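Local coordinates for methylmalonyl-CoA carboxyltransferase 12S subunit (PDB 1ON9), which transfers the carboxyl group of methylmalonyl-CoA to the biotin of the 1.3S subunit, forming propanoyl-CoA, and builds the hexameric core of transcarboxylase, at the interface of chains A and B. Numbering follows the deposited sequence. Chains: chain A/B, Methylmalonyl-CoA carboxyltransferase 12S subunit.

The interface of chains A and B. Residues chain A 426, 506, 508-511; chain B 128.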
loop_
_atom_site.group_PDB
_atom_site.type_symbol
_atom_site.label_atom_id
_atom_site.label_comp_id
_atom_site.label_asym_id
_atom_site.label_seq_id
_atom_site.Cartn_x
_atom_site.Cartn_y
_atom_site.Cartn_z
ATOM N N ASP A 426 -12.457 11.136 -22.362
ATOM C CA ASP A 426 -12.349 9.743 -22.799
ATOM C C ASP A 426 -12.980 9.507 -24.166
ATOM O O ASP A 426 -12.601 8.582 -24.890
ATOM C CB ASP A 426 -12.992 8.848 -21.749
ATOM C CG ASP A 426 -12.279 8.951 -20.425
ATOM O OD1 ASP A 426 -11.127 8.472 -20.362
ATOM O OD2 ASP A 426 -12.851 9.523 -19.472
ATOM N N TYR A 506 -16.866 3.334 -20.313
ATOM C CA TYR A 506 -15.954 3.919 -19.349
ATOM C C TYR A 506 -16.404 3.740 -17.901
ATOM O O TYR A 506 -15.794 4.270 -16.984
ATOM C CB TYR A 506 -15.692 5.388 -19.726
ATOM C CG TYR A 506 -14.755 5.460 -20.915
ATOM C CD1 TYR A 506 -13.376 5.228 -20.760
ATOM C CD2 TYR A 506 -15.248 5.638 -22.208
ATOM C CE1 TYR A 506 -12.525 5.164 -21.869
ATOM C CE2 TYR A 506 -14.412 5.571 -23.323
ATOM C CZ TYR A 506 -13.056 5.331 -23.150
ATOM O OH TYR A 506 -12.241 5.224 -24.263
ATOM N N THR A 508 -15.926 1.300 -16.305
ATOM C CA THR A 508 -14.844 0.563 -15.649
ATOM C C THR A 508 -13.499 1.283 -15.701
ATOM O O THR A 508 -12.459 0.687 -15.435
ATOM C CB THR A 508 -14.665 -0.844 -16.259
ATOM O OG1 THR A 508 -14.382 -0.727 -17.656
ATOM C CG2 THR A 508 -15.939 -1.680 -16.072
ATOM N N LYS A 509 -13.522 2.570 -16.027
ATOM C CA LYS A 509 -12.294 3.352 -16.114
ATOM C C LYS A 509 -11.530 3.439 -14.785
ATOM O O LYS A 509 -12.103 3.756 -13.745
ATOM C CB LYS A 509 -12.622 4.764 -16.598
ATOM C CG LYS A 509 -11.453 5.738 -16.558
ATOM C CD LYS A 509 -11.936 7.146 -16.954
ATOM C CE LYS A 509 -10.777 8.136 -17.045
ATOM N NZ LYS A 509 -11.292 9.508 -17.361
ATOM N N ARG A 510 -10.232 3.154 -14.838
ATOM C CA ARG A 510 -9.348 3.230 -13.671
ATOM C C ARG A 510 -8.120 3.998 -14.135
ATOM O O ARG A 510 -7.280 3.476 -14.863
ATOM C CB ARG A 510 -8.945 1.837 -13.195
ATOM C CG ARG A 510 -10.003 1.173 -12.327
ATOM C CD ARG A 510 -9.720 -0.315 -12.137
ATOM N NE ARG A 510 -8.310 -0.609 -11.873
ATOM C CZ ARG A 510 -7.848 -1.813 -11.536
ATOM N NH1 ARG A 510 -8.690 -2.834 -11.417
ATOM N NH2 ARG A 510 -6.549 -2.006 -11.329
ATOM N N GLN A 511 -8.023 5.245 -13.700
ATOM C CA GLN A 511 -6.939 6.111 -14.116
ATOM C C GLN A 511 -6.040 6.532 -12.961
ATOM O O GLN A 511 -6.517 6.973 -11.919
ATOM C CB GLN A 511 -7.564 7.315 -14.782
ATOM C CG GLN A 511 -6.638 8.321 -15.351
ATOM C CD GLN A 511 -7.394 9.174 -16.319
ATOM O OE1 GLN A 511 -7.302 8.986 -17.540
ATOM N NE2 GLN A 511 -8.198 10.089 -15.791
ATOM N N LEU B 128 -7.129 1.089 -19.809
ATOM C CA LEU B 128 -7.811 2.023 -18.925
ATOM C C LEU B 128 -9.129 1.480 -18.383
ATOM O O LEU B 128 -9.472 1.709 -17.220
ATOM C CB LEU B 128 -8.083 3.325 -19.673
ATOM C CG LEU B 128 -8.690 4.464 -18.858
ATOM C CD1 LEU B 128 -7.696 4.905 -17.793
ATOM C CD2 LEU B 128 -9.022 5.620 -19.794
HETATM O O HOH W 1 -7.078 0.546 -15.498
#
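B:Leu128, in the last turn of helix 113-129, packs against A:Lys509, A:Arg510 and A:Gln511, which follow the 3-10 helix 506-508, with A:Asp426 and A:Tyr506 flanking. Its backbone and its side chain are both engaged. The carbonyl O of B:Leu128 accepts a hydrogen bond from the amide N of A:Arg510 at 2.9 Å, with the donor lying nearly along the C=O axis (161° at the oxygen). Water 1 links that same oxygen to the carbonyl O of A:Arg510, giving the helix-end carbonyl a second polar partner. A:Arg510 is poorly ordered; its contribution here is made mainly through backbone N and O.

The isobutyl group of B:Leu128 lies alongside the aliphatic stem of A:Lys509, the two side chains pointing the same way, with CG of each 3.8 Å apart. Its two methyls then part: CD1 packs nearest the carbonyl O of A:Arg510 (3.3 Å) and also reaches CB of A:Gln511, whereas CD2 faces OD1 of A:Asp426 and reaches CE1 of the A:Tyr506 ring, 4.1 Å away.

Behind this surface, A:Lys509 runs out fully extended, its CG anti to the backbone N (chi1 172°), which carries NZ past the leucine to A:Asp426. There NZ of A:Lys509 makes a 2.6 Å salt bridge to OD2 of A:Asp426, on the syn side of the carboxylate. A:Asp426 is itself backed by A:Tyr506, whose ring face carries the aspartate CB 3.6 Å above its centre. The lysine stem is thus tethered at its far end as a straight apolar wall. This small patch is part of a subunit interface of the homohexamer and likely contributes to seating the end of helix 113-129 against the C-terminal region of its neighbour.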